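Local coordinates for hydrogenase maturation protease HycI (Thermococcus kodakarensis KOD1, PDB 5ZBY), which probably acts as an endopeptidase that trims the C-terminal extension from the large subunit of a [NiFe] hydrogenase during its maturation, at residues S57-I62 and R106-Y111. Numbering follows the deposited sequence.
Sequences SYVGKI and RIVASY
Val-59 reaches from the first turn of helix 59-64 toward helix 105-116 and touches both Val-108 and Tyr-111, which stand one turn apart. The CG1 branch meets Val-108 methyl to methyl, with 3.9 Å between Val-59 CG1 and Val-108 CG1, the two side chains running at a slant to each other. CG2 and CB turn to the tyrosine: Val-59 CG2 approaches Tyr-111 CE2 to 3.9 Å, and Val-59 CB lies 4.0 Å from Tyr-111 CD2, so that the CD2-CE2 part of the ring lies obliquely against the valine while the side chains cross nearly at right angles. With CG opposite the backbone N (chi1 177°), Tyr-111 stretches out across the gap between the helices; it sits at the exposed edge of the contact and Val-108 at its buried end. No hydrogen bond joins the segments; contact is wholly apolar, and the backbones come nearest at Val-59 and Val-108, 7.5 Å between their CA atoms. Within helix 105-116, Ser-110 OG donates to Arg-106 O at 2.7 Å, doubling the bond from Ser-110 N to that carbonyl from the other face of its plane. Ile-112 also touches Val-59, and Ile-62 packs inward on Val-15, Cys-17 and Leu-49 of the sheet. Two neighbouring helices forming part of one outer layer over a mainly parallel sheet are characteristic of the three-layer alpha/beta/alpha sandwich of hydrogenase maturation proteases.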
ATOM      1  N   SER A  57       1.223 -11.528  -7.798  1.00 27.15           N
ATOM      2  CA  SER A  57       0.116 -12.201  -8.508  1.00 30.54           C
ATOM      3  C   SER A  57      -0.881 -11.266  -9.197  1.00 36.30           C
ATOM      4  O   SER A  57      -1.730 -11.738  -9.961  1.00 34.36           O
ATOM      5  CB  SER A  57      -0.673 -13.089  -7.553  1.00 34.95           C
ATOM      6  OG  SER A  57       0.158 -14.018  -6.853  1.00 37.85           O
ATOM      7  N   TYR A  58      -0.798  -9.966  -8.934  1.00 27.19           N
ATOM      8  CA  TYR A  58      -1.726  -8.999  -9.512  1.00 25.18           C
ATOM      9  C   TYR A  58      -1.125  -8.088 -10.591  1.00 25.51           C
ATOM     10  O   TYR A  58      -1.800  -7.177 -11.053  1.00 28.95           O
ATOM     11  CB  TYR A  58      -2.350  -8.156  -8.370  1.00 26.41           C
ATOM     12  CG  TYR A  58      -3.115  -9.029  -7.398  1.00 24.35           C
ATOM     13  CD1 TYR A  58      -4.501  -9.137  -7.499  1.00 30.85           C
ATOM     14  CD2 TYR A  58      -2.459  -9.765  -6.388  1.00 26.03           C
ATOM     15  CE1 TYR A  58      -5.225  -9.946  -6.668  1.00 25.65           C
ATOM     16  CE2 TYR A  58      -3.192 -10.578  -5.510  1.00 25.33           C
ATOM     17  CZ  TYR A  58      -4.563 -10.688  -5.655  1.00 28.62           C
ATOM     18  OH  TYR A  58      -5.330 -11.496  -4.830  1.00 32.58           O
ATOM     19  N   VAL A  59       0.100  -8.352 -11.020  1.00 26.66           N
ATOM     20  CA  VAL A  59       0.765  -7.422 -11.918  1.00 25.06           C
ATOM     21  C   VAL A  59       0.022  -7.311 -13.239  1.00 27.53           C
ATOM     22  O   VAL A  59      -0.109  -6.225 -13.755  1.00 29.31           O
ATOM     23  CB  VAL A  59       2.239  -7.772 -12.181  1.00 28.69           C
ATOM     24  CG1 VAL A  59       3.062  -7.576 -10.877  1.00 28.19           C
ATOM     25  CG2 VAL A  59       2.389  -9.187 -12.643  1.00 35.35           C
ATOM     26  N   GLY A  60      -0.554  -8.416 -13.690  1.00 31.83           N
ATOM     27  CA  GLY A  60      -1.339  -8.392 -14.914  1.00 35.27           C
ATOM     28  C   GLY A  60      -2.517  -7.451 -14.813  1.00 31.68           C
ATOM     29  O   GLY A  60      -2.720  -6.586 -15.704  1.00 34.00           O
ATOM     30  N   LYS A  61      -3.290  -7.616 -13.776  1.00 28.37           N
ATOM     31  CA  LYS A  61      -4.437  -6.794 -13.632  1.00 30.76           C
ATOM     32  C   LYS A  61      -4.020  -5.369 -13.391  1.00 30.92           C
ATOM     33  O   LYS A  61      -4.611  -4.478 -13.894  1.00 30.95           O
ATOM     34  CB  LYS A  61      -5.239  -7.253 -12.448  1.00 36.84           C
ATOM     35  CG  LYS A  61      -6.643  -6.777 -12.418  1.00 64.84           C
ATOM     36  CD  LYS A  61      -7.479  -7.549 -11.428  1.00 85.78           C
ATOM     37  CE  LYS A  61      -8.918  -7.070 -11.425  1.00 79.38           C
ATOM     38  NZ  LYS A  61      -9.861  -7.953 -12.139  1.00 80.68           N
ATOM     39  N   ILE A  62      -2.934  -5.146 -12.678  1.00 29.84           N
ATOM     40  CA  ILE A  62      -2.503  -3.781 -12.477  1.00 25.96           C
ATOM     41  C   ILE A  62      -2.109  -3.162 -13.818  1.00 29.97           C
ATOM     42  O   ILE A  62      -2.511  -2.018 -14.131  1.00 32.40           O
ATOM     43  CB  ILE A  62      -1.325  -3.703 -11.443  1.00 23.18           C
ATOM     44  CG1 ILE A  62      -1.824  -4.116 -10.047  1.00 23.93           C
ATOM     45  CG2 ILE A  62      -0.770  -2.297 -11.402  1.00 29.21           C
ATOM     46  CD1 ILE A  62      -0.663  -4.524  -9.088  1.00 25.38           C
ATOM     47  N   ARG A 106      10.391  -4.239  -4.479  1.00 30.52           N
ATOM     48  CA  ARG A 106      11.162  -3.540  -5.515  1.00 28.19           C
ATOM     49  C   ARG A 106      11.074  -4.192  -6.897  1.00 29.80           C
ATOM     50  O   ARG A 106      10.991  -3.505  -7.928  1.00 31.12           O
ATOM     51  CB  ARG A 106      12.649  -3.449  -5.104  1.00 31.11           C
ATOM     52  CG  ARG A 106      13.519  -2.705  -6.126  1.00 33.69           C
ATOM     53  CD  ARG A 106      14.972  -2.472  -5.567  1.00 30.13           C
ATOM     54  NE  ARG A 106      15.683  -3.729  -5.465  1.00 39.22           N
ATOM     55  CZ  ARG A 106      16.525  -4.221  -6.375  1.00 50.97           C
ATOM     56  NH1 ARG A 106      16.810  -3.553  -7.497  1.00 37.70           N
ATOM     57  NH2 ARG A 106      17.091  -5.394  -6.156  1.00 47.13           N
ATOM     58  N   ILE A 107      11.141  -5.504  -6.935  1.00 30.20           N
ATOM     59  CA  ILE A 107      11.042  -6.235  -8.181  1.00 30.71           C
ATOM     60  C   ILE A 107       9.664  -6.113  -8.810  1.00 32.84           C
ATOM     61  O   ILE A 107       9.538  -5.814  -9.958  1.00 31.85           O
ATOM     62  CB  ILE A 107      11.300  -7.722  -7.968  1.00 38.29           C
ATOM     63  CG1 ILE A 107      12.643  -7.966  -7.287  1.00 40.57           C
ATOM     64  CG2 ILE A 107      11.212  -8.467  -9.273  1.00 37.87           C
ATOM     65  CD1 ILE A 107      13.806  -7.291  -7.933  1.00 38.75           C
ATOM     66  N   VAL A 108       8.644  -6.286  -7.988  1.00 31.52           N
ATOM     67  CA  VAL A 108       7.256  -6.099  -8.445  1.00 27.51           C
ATOM     68  C   VAL A 108       7.043  -4.703  -9.021  1.00 33.27           C
ATOM     69  O   VAL A 108       6.533  -4.554 -10.126  1.00 30.51           O
ATOM     70  CB  VAL A 108       6.261  -6.372  -7.297  1.00 30.34           C
ATOM     71  CG1 VAL A 108       4.825  -6.076  -7.762  1.00 28.87           C
ATOM     72  CG2 VAL A 108       6.392  -7.819  -6.836  1.00 32.13           C
ATOM     73  N   ALA A 109       7.410  -3.676  -8.262  1.00 29.70           N
ATOM     74  CA  ALA A 109       7.255  -2.290  -8.647  1.00 30.61           C
ATOM     75  C   ALA A 109       8.033  -1.931  -9.915  1.00 30.39           C
ATOM     76  O   ALA A 109       7.541  -1.184 -10.748  1.00 29.57           O
ATOM     77  CB  ALA A 109       7.699  -1.366  -7.448  1.00 31.63           C
ATOM     78  N   SER A 110       9.264  -2.457 -10.030  1.00 29.08           N
ATOM     79  CA  SER A 110      10.083  -2.208 -11.228  1.00 27.41           C
ATOM     80  C   SER A 110       9.440  -2.819 -12.481  1.00 30.88           C
ATOM     81  O   SER A 110       9.425  -2.205 -13.541  1.00 32.72           O
ATOM     82  CB  SER A 110      11.493  -2.786 -11.062  1.00 34.17           C
ATOM     83  OG  SER A 110      12.160  -2.168  -9.947  1.00 35.34           O
ATOM     84  N   TYR A 111       8.950  -4.048 -12.338  1.00 29.19           N
ATOM     85  CA  TYR A 111       8.216  -4.654 -13.474  1.00 28.79           C
ATOM     86  C   TYR A 111       6.985  -3.834 -13.870  1.00 32.10           C
ATOM     87  O   TYR A 111       6.789  -3.507 -15.056  1.00 31.55           O
ATOM     88  CB  TYR A 111       7.813  -6.072 -13.109  1.00 28.03           C
ATOM     89  CG  TYR A 111       6.996  -6.749 -14.176  1.00 40.28           C
ATOM     90  CD1 TYR A 111       7.608  -7.293 -15.293  1.00 55.45           C
ATOM     91  CD2 TYR A 111       5.622  -6.847 -14.061  1.00 40.69           C
ATOM     92  CE1 TYR A 111       6.874  -7.921 -16.279  1.00 48.45           C
ATOM     93  CE2 TYR A 111       4.865  -7.479 -15.063  1.00 43.55           C
ATOM     94  CZ  TYR A 111       5.508  -8.018 -16.159  1.00 51.32           C
ATOM     95  OH  TYR A 111       4.783  -8.651 -17.153  1.00 44.96           O
TER